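PDB 2HJ0: putative citrate lyase, alfa subunit from Streptococcus mutans, which belongs to the CitF family of citrate lyase alpha subunits, an alpha/beta protein built around two large mixed sheets and found here as two copies. Local coordinates for residues A[50-55]-A[81-86]; A[66-71]-A[163-168]; A[169-174]-A[213-218]; A[183-188]-A[232-237]; A[204-209]-A[227-232]. All blocks are in the same frame, centred on the assembly; numbering follows the deposited sequence.

From the N terminus, interaction 1 closes the first loop by pairing helices 52-58 and 79-89, with strand 66-69 between them in sequence. Interaction 2 crosses it: strand 66-69 finds its neighbour, 164-169, only after a long excursion through three further strands. Interaction 3 opens where 2 ends and joins the strand 171-172 region to the loop at 213-218. It crosses interactions 4 and 5, and 5 is nested inside the loop closed by 4, the two sharing Asp232. Interactions 2 and 5 lie in the parallel part of one mixed sheet, 1 packs helices on it, and 3 and 4 hold together the loops beyond its strands.

Interaction 1 (A[50-55]-A[81-86])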
# COMPACT_ATOMS: atom_id res chain seq x y z
N SER A 50 16.51 7.15 -20.21
CA SER A 50 17.61 8.11 -20.23
C SER A 50 17.24 9.54 -19.89
O SER A 50 18.02 10.25 -19.24
CB SER A 50 18.27 8.12 -21.60
OG SER A 50 17.36 8.60 -22.56
N SER A 51 16.06 9.98 -20.30
CA SER A 51 15.66 11.35 -20.06
C SER A 51 14.17 11.53 -19.87
O SER A 51 13.40 10.60 -20.08
CB SER A 51 16.09 12.20 -21.24
OG SER A 51 15.40 11.77 -22.41
N ILE A 52 13.76 12.74 -19.50
CA ILE A 52 12.34 13.00 -19.34
C ILE A 52 11.70 12.86 -20.71
O ILE A 52 10.57 12.41 -20.82
CB ILE A 52 12.07 14.43 -18.80
CG1 ILE A 52 11.90 14.38 -17.28
CG2 ILE A 52 10.84 15.03 -19.44
CD1 ILE A 52 13.15 14.14 -16.54
N HIS A 53 12.44 13.23 -21.76
CA HIS A 53 11.93 13.14 -23.13
C HIS A 53 11.44 11.72 -23.44
O HIS A 53 10.26 11.53 -23.77
CB HIS A 53 13.01 13.55 -24.15
CG HIS A 53 12.50 13.70 -25.55
ND1 HIS A 53 12.17 14.93 -26.09
CD2 HIS A 53 12.18 12.78 -26.49
CE1 HIS A 53 11.67 14.76 -27.30
NE2 HIS A 53 11.67 13.46 -27.57
N GLU A 54 12.33 10.73 -23.34
CA GLU A 54 11.98 9.34 -23.62
C GLU A 54 10.84 8.87 -22.71
O GLU A 54 10.05 8.00 -23.08
CB GLU A 54 13.20 8.43 -23.42
CG GLU A 54 12.99 7.00 -23.87
CD GLU A 54 14.19 6.11 -23.55
OE1 GLU A 54 14.18 4.93 -23.97
OE2 GLU A 54 15.14 6.57 -22.89
N ALA A 55 10.77 9.44 -21.52
CA ALA A 55 9.71 9.06 -20.61
C ALA A 55 8.38 9.46 -21.23
O ALA A 55 7.46 8.66 -21.29
CB ALA A 55 9.90 9.75 -19.27
N ASN A 81 8.25 21.91 -13.65
CA ASN A 81 8.75 22.74 -14.75
C ASN A 81 9.52 21.92 -15.76
O ASN A 81 9.55 22.23 -16.95
CB ASN A 81 9.66 23.86 -14.24
CG ASN A 81 8.97 24.77 -13.26
OD1 ASN A 81 7.76 25.01 -13.33
ND2 ASN A 81 9.74 25.32 -12.33
N MSE A 82 10.17 20.88 -15.26
CA MSE A 82 10.96 20.00 -16.10
C MSE A 82 10.08 19.26 -17.11
O MSE A 82 10.24 19.43 -18.32
CB MSE A 82 11.69 19.02 -15.20
CG MSE A 82 12.96 18.44 -15.78
SE MSE A 82 13.78 17.32 -14.45
CE MSE A 82 14.41 18.68 -13.25
N VAL A 83 9.16 18.43 -16.61
CA VAL A 83 8.29 17.66 -17.48
C VAL A 83 7.50 18.54 -18.44
O VAL A 83 7.60 18.39 -19.66
CB VAL A 83 7.30 16.81 -16.65
CG1 VAL A 83 6.35 16.05 -17.56
CG2 VAL A 83 8.06 15.85 -15.77
N LEU A 84 6.71 19.45 -17.87
CA LEU A 84 5.89 20.37 -18.66
C LEU A 84 6.66 21.01 -19.80
O LEU A 84 6.22 21.00 -20.95
CB LEU A 84 5.32 21.45 -17.75
CG LEU A 84 3.82 21.34 -17.46
CD1 LEU A 84 3.44 19.91 -17.17
CD2 LEU A 84 3.48 22.24 -16.30
N ASP A 85 7.83 21.56 -19.49
CA ASP A 85 8.62 22.21 -20.52
C ASP A 85 8.93 21.26 -21.67
O ASP A 85 8.85 21.63 -22.83
CB ASP A 85 9.91 22.75 -19.91
CG ASP A 85 10.70 23.59 -20.88
OD1 ASP A 85 11.42 22.99 -21.72
OD2 ASP A 85 10.58 24.83 -20.82
N GLU A 86 9.27 20.02 -21.34
CA GLU A 86 9.58 19.05 -22.38
C GLU A 86 8.30 18.72 -23.15
O GLU A 86 8.35 18.43 -24.35
CB GLU A 86 10.17 17.78 -21.76
CG GLU A 86 10.80 16.84 -22.78
CD GLU A 86 11.93 17.50 -23.57
OE1 GLU A 86 11.86 17.50 -24.82
OE2 GLU A 86 12.89 18.01 -22.94
O HOH W 1 14.20 15.23 -21.39
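Ile52 lays its CG2 methyl over the root of the Glu86 side chain, 3.7 Å from Glu86 CB, where helix 52-58 meets helix 79-89. The two helices lie on the same face of the Rossmann-like parallel sheet, and Ile52 is the apolar link between them. Its CD1 reaches the selenium of Met82, a selenomethionine, with Ile52 CD1 and Met82 SE 3.9 Å apart and the side chains crossing at about a right angle. Ile52 CG1 also lies 4.4 Å from Val83 CG2, and beyond the pair of helices Ile52 rests on Val206 of the sheet.

Toward the surface the contact turns polar. His53 has CG anti to its backbone N (chi1 -170°), and its ring presents an edge to the carboxylate: ND1 donates to Glu86 OE1 at 2.9 Å. The oxygen lies close to the ring plane, but the donor stands well above the carboxylate plane, 58° out of it. A water adds a second link, accepting from His53 N at 2.7 Å and donating weakly to Glu86 OE2. Glu86 thus sits near the first turn of helix 52-58, whose amide dipoles would tend to favour its negative charge.

Ser51 caps that helix through a weak bond from Glu54 N, while Glu54 OE2 accepts from both Ser50 N and Ser50 OG, which approach it from opposite faces of the carboxylate.

Interaction 2 (A[66-71]-A[163-168])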
# COMPACT_ATOMS: atom_id res chain seq x y z
N THR A 66 -4.47 13.60 -19.04
CA THR A 66 -4.26 14.23 -17.75
C THR A 66 -3.00 13.69 -17.08
O THR A 66 -2.77 12.49 -17.05
CB THR A 66 -5.44 14.03 -16.81
OG1 THR A 66 -6.59 14.72 -17.33
CG2 THR A 66 -5.11 14.58 -15.42
N ILE A 67 -2.19 14.60 -16.55
CA ILE A 67 -0.97 14.21 -15.87
C ILE A 67 -0.97 14.83 -14.48
O ILE A 67 -1.67 15.82 -14.23
CB ILE A 67 0.27 14.69 -16.66
CG1 ILE A 67 0.31 16.22 -16.72
CG2 ILE A 67 0.22 14.14 -18.08
CD1 ILE A 67 1.52 16.76 -17.46
N SER A 68 -0.19 14.25 -13.57
CA SER A 68 -0.12 14.75 -12.19
C SER A 68 1.32 14.89 -11.68
O SER A 68 2.26 14.36 -12.27
CB SER A 68 -0.89 13.83 -11.25
OG SER A 68 -0.47 12.48 -11.38
N PHE A 69 1.44 15.61 -10.57
CA PHE A 69 2.72 15.87 -9.90
C PHE A 69 2.43 16.12 -8.43
O PHE A 69 1.29 16.38 -8.08
CB PHE A 69 3.41 17.14 -10.44
CG PHE A 69 3.49 17.21 -11.94
CD1 PHE A 69 2.43 17.70 -12.69
CD2 PHE A 69 4.63 16.78 -12.60
CE1 PHE A 69 2.51 17.77 -14.07
CE2 PHE A 69 4.73 16.85 -13.98
CZ PHE A 69 3.66 17.35 -14.72
N HIS A 70 3.44 16.04 -7.57
CA HIS A 70 3.22 16.31 -6.16
C HIS A 70 4.02 17.55 -5.77
O HIS A 70 4.89 17.98 -6.51
CB HIS A 70 3.61 15.12 -5.30
CG HIS A 70 5.08 14.89 -5.22
ND1 HIS A 70 5.71 13.85 -5.86
CD2 HIS A 70 6.06 15.60 -4.61
CE1 HIS A 70 7.01 13.93 -5.67
NE2 HIS A 70 7.25 14.99 -4.91
N HIS A 71 3.72 18.13 -4.61
CA HIS A 71 4.43 19.33 -4.16
C HIS A 71 5.26 19.17 -2.89
O HIS A 71 5.45 20.14 -2.13
CB HIS A 71 3.43 20.48 -3.96
CG HIS A 71 2.48 20.27 -2.84
ND1 HIS A 71 1.48 19.32 -2.87
CD2 HIS A 71 2.38 20.87 -1.62
CE1 HIS A 71 0.82 19.33 -1.73
NE2 HIS A 71 1.35 20.26 -0.95
N ASP A 163 -3.62 9.97 -16.41
CA ASP A 163 -3.03 9.16 -17.47
C ASP A 163 -1.58 8.86 -17.14
O ASP A 163 -1.14 7.71 -17.19
CB ASP A 163 -3.10 9.90 -18.81
CG ASP A 163 -4.49 9.93 -19.38
OD1 ASP A 163 -5.02 8.84 -19.69
OD2 ASP A 163 -5.05 11.05 -19.52
N VAL A 164 -0.83 9.89 -16.81
CA VAL A 164 0.56 9.71 -16.48
C VAL A 164 0.92 10.57 -15.29
O VAL A 164 0.63 11.77 -15.26
CB VAL A 164 1.48 10.12 -17.64
CG1 VAL A 164 2.94 9.87 -17.26
CG2 VAL A 164 1.12 9.36 -18.88
N ALA A 165 1.54 9.95 -14.29
CA ALA A 165 1.95 10.68 -13.11
C ALA A 165 3.46 10.79 -13.10
O ALA A 165 4.17 9.78 -13.11
CB ALA A 165 1.47 9.98 -11.87
N PHE A 166 3.96 12.02 -13.12
CA PHE A 166 5.39 12.26 -13.06
C PHE A 166 5.70 12.61 -11.62
O PHE A 166 5.44 13.72 -11.20
CB PHE A 166 5.74 13.41 -13.98
CG PHE A 166 5.46 13.13 -15.42
CD1 PHE A 166 6.35 12.40 -16.18
CD2 PHE A 166 4.28 13.58 -16.01
CE1 PHE A 166 6.08 12.13 -17.51
CE2 PHE A 166 4.01 13.31 -17.34
CZ PHE A 166 4.90 12.59 -18.09
N LEU A 167 6.25 11.64 -10.88
CA LEU A 167 6.56 11.84 -9.46
C LEU A 167 8.05 11.98 -9.13
O LEU A 167 8.86 11.17 -9.56
CB LEU A 167 5.98 10.68 -8.63
CG LEU A 167 4.53 10.29 -8.90
CD1 LEU A 167 4.12 9.13 -7.99
CD2 LEU A 167 3.63 11.50 -8.68
N GLY A 168 8.40 12.99 -8.34
CA GLY A 168 9.79 13.15 -7.96
C GLY A 168 10.09 12.33 -6.72
O GLY A 168 9.29 12.32 -5.80
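Thr66 and Asp163 clasp each other where two parallel strands begin. Asp163 keeps CG beside its own backbone N (chi1 -74°), and its OD2 takes the N-H of Thr66 at 2.7 Å on the anti lone pair. In return Thr66 O accepts twice, from Asp163 N at 2.7 Å and from Val164 N at 3.3 Å. From there the strands 66-69 and 164-168 follow the regular parallel pattern. Ser68 uses both its backbone groups on this neighbour: its N-H goes to Val164 O at 3.1 Å, and its carbonyl receives Phe166 N at 3.0 Å. The alternate residues face the other way, with Ile67 bonding through its backbone to Ser96 and Ala98, and Ala165 to Gln202. The Ser68 hydroxyl packs beside Ala165 CB, but its polar partner is Asp196 OD2.

On the face carrying Ile67 and Phe166 the contact is apolar. Ile67 CG2 meets the rim of the Phe166 ring, 3.9 Å from its CE2. The Phe69 and Phe166 side chains lie side by side and point the same way, their rings nearly parallel (20°) but slid so far apart that they barely overlap; Phe69 CE2 instead rests on Phe166 CB.

Strand order places this pair at the topological switch point of a Rossmann-like sheet, with 95-99 continuing on the side of 66-69 and 202-207 on the side of 164-169. Helix 79-89 packs over Ile67, Phe69 and Phe166, and helix 191-199 lies on the other face, against Leu167.

Interaction 3 (A[169-174]-A[213-218]); sequences APSSDA and YPNTPI
Asp173 reaches from the end of the short strand 171-172 into the bend at Tyr213-Asn215. Its CB passes beside the Tyr213 backbone, 3.9 Å from Tyr213 CA. CG, set between the backbone N and the carbonyl carbon (chi1 47°), comes next to the tyrosine ring, 3.7 Å from Tyr213 CD2. The two side chains run the same way, with carboxylate and ring planes 29° apart. At the tip, OD1 accepts from Tyr175 N, just beyond the segment, in an Asx turn, while OD2 takes the backbone N-H of Asn215 at 3.1 Å in a nearly straight bond (167°), met on its anti side; OD2 also receives Asn177 ND2 and lies 3.4 Å from Tyr213 CD2.

Asn215 fills the remainder of the interface. It sets ND2 3.6 Å from Ser171 OG and equally far from Ser172 CA, though the polar partner of ND2 is Asn177 O. Pro214 follows a cis peptide and lays its CB over one face of the Tyr213 ring, offset toward the rim. The loop also faces the second subunit, where Phe304 packs on Pro214 and Tyr347 OH bonds to Ile218 N.

Chemically, this is a buried carboxylate bound by directional N-H donors: one backbone amide across the contact and two further groups from residues 175-177 hold both of its oxygens and probably help set the path of the loop at the dimer interface.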
# COMPACT_ATOMS: atom_id res chain seq x y z
N ALA A 169 11.21 11.61 -6.69
CA ALA A 169 11.58 10.81 -5.53
C ALA A 169 13.07 10.99 -5.26
O ALA A 169 13.91 10.75 -6.13
CB ALA A 169 11.28 9.36 -5.77
N PRO A 170 13.41 11.44 -4.04
CA PRO A 170 14.82 11.63 -3.70
C PRO A 170 15.68 10.38 -3.81
O PRO A 170 16.91 10.46 -3.77
CB PRO A 170 14.76 12.20 -2.28
CG PRO A 170 13.46 11.71 -1.75
CD PRO A 170 12.54 11.87 -2.94
N SER A 171 15.05 9.22 -3.94
CA SER A 171 15.78 7.96 -4.11
C SER A 171 14.88 6.91 -4.76
O SER A 171 13.66 6.92 -4.57
CB SER A 171 16.33 7.43 -2.77
OG SER A 171 15.31 7.14 -1.82
N SER A 172 15.48 6.01 -5.53
CA SER A 172 14.74 4.97 -6.21
C SER A 172 15.68 3.97 -6.88
O SER A 172 16.79 4.34 -7.28
CB SER A 172 13.84 5.60 -7.28
OG SER A 172 13.30 4.63 -8.14
N ASP A 173 15.28 2.71 -6.99
CA ASP A 173 16.15 1.75 -7.68
C ASP A 173 15.72 1.78 -9.14
O ASP A 173 14.85 2.56 -9.52
CB ASP A 173 16.02 0.32 -7.13
CG ASP A 173 14.58 -0.13 -6.95
OD1 ASP A 173 13.74 0.18 -7.83
OD2 ASP A 173 14.31 -0.81 -5.93
N ALA A 174 16.33 0.94 -9.96
CA ALA A 174 16.01 0.91 -11.37
C ALA A 174 14.79 0.07 -11.64
O ALA A 174 14.59 -0.41 -12.75
CB ALA A 174 17.19 0.39 -12.17
N TYR A 213 19.21 -2.08 -6.26
CA TYR A 213 18.03 -2.85 -5.90
C TYR A 213 18.32 -3.84 -4.78
O TYR A 213 19.37 -4.48 -4.78
CB TYR A 213 17.53 -3.60 -7.13
CG TYR A 213 16.20 -4.30 -6.96
CD1 TYR A 213 16.10 -5.52 -6.28
CD2 TYR A 213 15.03 -3.73 -7.46
CE1 TYR A 213 14.87 -6.15 -6.10
CE2 TYR A 213 13.79 -4.36 -7.28
CZ TYR A 213 13.72 -5.56 -6.60
OH TYR A 213 12.50 -6.16 -6.41
N PRO A 214 17.40 -3.98 -3.82
CA PRO A 214 16.12 -3.28 -3.71
C PRO A 214 16.27 -2.08 -2.78
O PRO A 214 16.96 -2.16 -1.77
CB PRO A 214 15.21 -4.34 -3.10
CG PRO A 214 16.16 -5.02 -2.14
CD PRO A 214 17.39 -5.21 -3.00
N ASN A 215 15.62 -0.97 -3.11
CA ASN A 215 15.69 0.22 -2.28
C ASN A 215 14.69 0.09 -1.13
O ASN A 215 13.60 -0.48 -1.30
CB ASN A 215 15.38 1.46 -3.14
CG ASN A 215 15.40 2.76 -2.33
OD1 ASN A 215 16.11 2.86 -1.33
ND2 ASN A 215 14.64 3.77 -2.78
N THR A 216 15.07 0.60 0.03
CA THR A 216 14.22 0.58 1.22
C THR A 216 14.61 1.72 2.15
O THR A 216 15.77 2.13 2.18
CB THR A 216 14.34 -0.76 2.00
OG1 THR A 216 15.71 -1.08 2.20
CG2 THR A 216 13.66 -1.89 1.25
N PRO A 217 13.65 2.28 2.91
CA PRO A 217 12.22 1.94 2.98
C PRO A 217 11.57 2.12 1.61
O PRO A 217 12.18 2.69 0.70
CB PRO A 217 11.66 2.94 3.98
CG PRO A 217 12.83 3.41 4.74
CD PRO A 217 13.94 3.46 3.73
N ILE A 218 10.32 1.69 1.49
CA ILE A 218 9.59 1.80 0.23
C ILE A 218 8.28 2.57 0.39
O ILE A 218 7.34 2.07 0.98
CB ILE A 218 9.28 0.41 -0.30
CG1 ILE A 218 10.59 -0.37 -0.44
CG2 ILE A 218 8.53 0.53 -1.59
CD1 ILE A 218 10.42 -1.84 -0.84

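Interaction 4 (A[183-188]-A[232-237])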
# COMPACT_ATOMS: atom_id res chain seq x y z
N GLY A 183 18.62 10.13 -0.10
CA GLY A 183 19.02 10.83 -1.31
C GLY A 183 19.63 12.19 -1.01
O GLY A 183 19.64 12.62 0.14
N LYS A 184 20.15 12.87 -2.02
CA LYS A 184 20.76 14.18 -1.79
C LYS A 184 19.71 15.29 -1.78
O LYS A 184 20.01 16.43 -1.48
CB LYS A 184 21.80 14.49 -2.86
CG LYS A 184 21.23 14.86 -4.20
CD LYS A 184 22.31 14.90 -5.27
CE LYS A 184 21.73 15.42 -6.58
NZ LYS A 184 22.67 15.27 -7.73
N THR A 185 18.47 14.94 -2.11
CA THR A 185 17.42 15.93 -2.13
C THR A 185 16.16 15.33 -1.56
O THR A 185 15.18 15.11 -2.28
CB THR A 185 17.13 16.38 -3.57
OG1 THR A 185 18.37 16.65 -4.24
CG2 THR A 185 16.27 17.64 -3.57
N THR A 186 16.17 15.05 -0.26
CA THR A 186 15.03 14.44 0.42
C THR A 186 13.91 15.43 0.74
O THR A 186 14.10 16.63 0.68
CB THR A 186 15.46 13.79 1.75
OG1 THR A 186 15.88 14.82 2.67
CG2 THR A 186 16.62 12.82 1.52
N CYS A 187 12.74 14.91 1.10
CA CYS A 187 11.61 15.76 1.46
C CYS A 187 10.78 15.07 2.53
O CYS A 187 9.75 15.58 2.97
CB CYS A 187 10.74 16.02 0.24
SG CYS A 187 10.10 14.51 -0.47
N GLY A 188 11.22 13.89 2.94
CA GLY A 188 10.51 13.14 3.95
C GLY A 188 9.33 12.35 3.41
O GLY A 188 9.48 11.54 2.49
N ASP A 232 20.12 15.23 -12.97
CA ASP A 232 21.12 15.84 -12.10
C ASP A 232 20.54 16.35 -10.78
O ASP A 232 21.17 16.22 -9.74
CB ASP A 232 21.84 16.98 -12.84
CG ASP A 232 23.02 17.54 -12.04
OD1 ASP A 232 23.96 16.76 -11.72
OD2 ASP A 232 23.01 18.76 -11.73
N ALA A 233 19.33 16.91 -10.83
CA ALA A 233 18.67 17.44 -9.63
C ALA A 233 17.17 17.55 -9.79
O ALA A 233 16.69 18.11 -10.77
CB ALA A 233 19.23 18.81 -9.28
N ILE A 234 16.42 17.04 -8.82
CA ILE A 234 14.97 17.11 -8.89
C ILE A 234 14.47 18.26 -8.06
O ILE A 234 13.35 18.73 -8.24
CB ILE A 234 14.34 15.83 -8.39
CG1 ILE A 234 14.73 15.61 -6.93
CG2 ILE A 234 14.80 14.66 -9.23
CD1 ILE A 234 14.22 14.32 -6.36
N GLY A 235 15.31 18.73 -7.15
CA GLY A 235 14.92 19.84 -6.31
C GLY A 235 16.10 20.70 -5.92
O GLY A 235 17.24 20.27 -6.01
N ASP A 236 15.82 21.91 -5.47
CA ASP A 236 16.86 22.84 -5.06
C ASP A 236 17.57 22.31 -3.82
O ASP A 236 16.93 21.98 -2.82
CB ASP A 236 16.25 24.21 -4.77
CG ASP A 236 17.28 25.32 -4.83
OD1 ASP A 236 18.29 25.24 -4.10
OD2 ASP A 236 17.06 26.28 -5.62
N PRO A 237 18.91 22.25 -3.86
CA PRO A 237 19.74 21.76 -2.75
C PRO A 237 19.29 22.20 -1.36
O PRO A 237 18.64 21.43 -0.65
CB PRO A 237 21.12 22.31 -3.10
CG PRO A 237 21.13 22.22 -4.60
CD PRO A 237 19.75 22.75 -4.96
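Lys184 and Thr185 bring the loop before helix 191-199 against residues 232-237, the loop that follows strand 227-230. Both loops lie beyond the C-terminal end of that strand in the Rossmann-like sheet, the end at which such sheets commonly carry their working loops.

The polar part across the contact belongs to Lys184. Beyond CG its chain is fully extended, so the amine spans the gap and donates to Asp232 O, with NZ and O 2.7 Å apart and the C=O...N angle 164°. Lys184 CE follows at 3.3 Å from the same Asp232 oxygen. The aspartate side chain adds only a looser attraction, since Lys184 NZ stands 4.5 Å from Asp232 OD1, beyond a salt bridge. Asp208 provides another negative group near the amine, a long and weak ion pair through OD2. The remaining hydrogen bonds run through this same Asp208, which lies between the two loops. Its OD1 is gripped twice, by Thr185 OG1 from one loop and by the backbone amide Ile234 N from the other.

Van der Waals packing is carried by Thr185. With CG2 anti to the backbone N, its methyl is directed at Gly235, 3.7 Å from Gly235 O and 3.8 Å from Gly235 CA. Gly235 has no side chain, and the methyl packs straight onto its backbone. Ile234 closes the side, its CG1 4.2 Å from Thr185 CB.

Interaction 5 (A[204-209]-A[227-232])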
# COMPACT_ATOMS: atom_id res chain seq x y z
N VAL A 204 5.70 7.59 -13.76
CA VAL A 204 7.09 7.85 -14.11
C VAL A 204 7.73 8.53 -12.91
O VAL A 204 7.40 9.67 -12.61
CB VAL A 204 7.20 8.82 -15.31
CG1 VAL A 204 8.64 9.26 -15.49
CG2 VAL A 204 6.72 8.15 -16.56
N ILE A 205 8.63 7.85 -12.19
CA ILE A 205 9.26 8.52 -11.06
C ILE A 205 10.60 9.09 -11.55
O ILE A 205 11.34 8.41 -12.27
CB ILE A 205 9.49 7.58 -9.80
CG1 ILE A 205 10.69 6.69 -10.00
CG2 ILE A 205 8.25 6.75 -9.48
CD1 ILE A 205 11.89 7.25 -9.35
N VAL A 206 10.88 10.34 -11.20
CA VAL A 206 12.11 11.03 -11.60
C VAL A 206 12.97 11.16 -10.35
O VAL A 206 12.65 11.91 -9.42
CB VAL A 206 11.80 12.46 -12.13
CG1 VAL A 206 13.05 13.08 -12.74
CG2 VAL A 206 10.66 12.39 -13.12
N THR A 207 14.07 10.42 -10.32
CA THR A 207 14.92 10.46 -9.15
C THR A 207 16.17 11.26 -9.36
O THR A 207 16.64 11.50 -10.48
CB THR A 207 15.33 9.06 -8.67
OG1 THR A 207 15.93 9.16 -7.36
CG2 THR A 207 16.32 8.44 -9.63
N ASP A 208 16.73 11.66 -8.23
CA ASP A 208 17.91 12.47 -8.20
C ASP A 208 19.10 11.60 -7.87
O ASP A 208 20.25 11.95 -8.15
CB ASP A 208 17.74 13.53 -7.13
CG ASP A 208 18.46 14.77 -7.46
OD1 ASP A 208 18.16 15.81 -6.81
OD2 ASP A 208 19.32 14.69 -8.38
N THR A 209 18.82 10.46 -7.24
CA THR A 209 19.87 9.54 -6.85
C THR A 209 19.40 8.13 -7.04
O THR A 209 18.36 7.74 -6.51
CB THR A 209 20.30 9.78 -5.38
OG1 THR A 209 19.40 9.10 -4.50
CG2 THR A 209 20.26 11.29 -5.05
N TYR A 227 8.20 3.65 -15.28
CA TYR A 227 9.51 4.08 -15.76
C TYR A 227 10.25 4.92 -14.72
O TYR A 227 9.64 5.61 -13.90
CB TYR A 227 9.35 4.89 -17.05
CG TYR A 227 8.78 4.10 -18.20
CD1 TYR A 227 9.51 3.07 -18.78
CD2 TYR A 227 7.53 4.39 -18.74
CE1 TYR A 227 9.01 2.34 -19.87
CE2 TYR A 227 7.01 3.67 -19.83
CZ TYR A 227 7.77 2.64 -20.39
OH TYR A 227 7.31 1.94 -21.48
N ILE A 228 11.58 4.83 -14.77
CA ILE A 228 12.41 5.59 -13.87
C ILE A 228 13.41 6.38 -14.69
O ILE A 228 14.04 5.85 -15.60
CB ILE A 228 13.20 4.70 -12.91
CG1 ILE A 228 12.24 3.88 -12.05
CG2 ILE A 228 14.07 5.56 -12.02
CD1 ILE A 228 11.68 2.66 -12.73
N VAL A 229 13.52 7.67 -14.39
CA VAL A 229 14.45 8.51 -15.10
C VAL A 229 15.33 9.22 -14.09
O VAL A 229 14.84 9.76 -13.10
CB VAL A 229 13.73 9.55 -15.98
CG1 VAL A 229 12.70 10.27 -15.14
CG2 VAL A 229 14.72 10.54 -16.55
N VAL A 230 16.62 9.21 -14.34
CA VAL A 230 17.57 9.85 -13.46
C VAL A 230 17.98 11.21 -14.00
O VAL A 230 18.25 11.34 -15.19
CB VAL A 230 18.82 8.99 -13.30
CG1 VAL A 230 19.87 9.76 -12.53
CG2 VAL A 230 18.48 7.69 -12.59
N VAL A 231 18.03 12.22 -13.14
CA VAL A 231 18.44 13.56 -13.57
C VAL A 231 19.46 14.14 -12.59
O VAL A 231 19.65 13.60 -11.49
CB VAL A 231 17.24 14.53 -13.66
CG1 VAL A 231 16.34 14.12 -14.80
CG2 VAL A 231 16.48 14.54 -12.34
N ASP A 232 20.12 15.23 -12.97
CA ASP A 232 21.12 15.84 -12.10
C ASP A 232 20.54 16.35 -10.78
O ASP A 232 21.17 16.22 -9.74
CB ASP A 232 21.84 16.98 -12.84
CG ASP A 232 23.02 17.54 -12.04
OD1 ASP A 232 23.96 16.76 -11.72
OD2 ASP A 232 23.01 18.76 -11.73
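Val229 O takes the N-H of Thr207 at 3.0 Å, one of four backbone bonds that join two neighbouring parallel strands, 204-207 and 227-230, toward one edge of the Rossmann-like sheet. Tyr227 O receives Ile205 N, also at 3.0 Å, and the return bonds come from Val229 N to Ile205 O and from Val231 N to Thr207 O. The four bonds alternate between the strands, as parallel pairing requires, and the link between these strands passes through no helix.

The face of Ile205, Thr207, Ile228 and Val230 has Ser172 of the short strand 171-172 packed against Ile205, Thr207 and Ile228. Ile205 and Ile228 run side by side, their CG1 atoms 3.8 Å apart. Thr207 splits its two branches: the methyl sits between backbone N and carbonyl carbon and touches Val230, Thr207 CG2 to Val230 CG2 being 3.7 Å, whereas OG1, anti to the backbone N (chi1 -168°), is bonded to Ala169 O.

On the other face, that of Val204, Val206 and Val229, the packing is aliphatic. Val206 and Val229 point the same way, with Val206 CG2 3.6 Å from Val229 CG1. The other Val206 methyl, CG1, reaches past the strand end to Val231 CG2 at 3.7 Å. Ile52 of helix 52-58 rests on this patch. At the start of the pair, Val204 CG2 lies at the edge of the Tyr227 ring, near its plane, and 4.2 Å from Tyr227 CB.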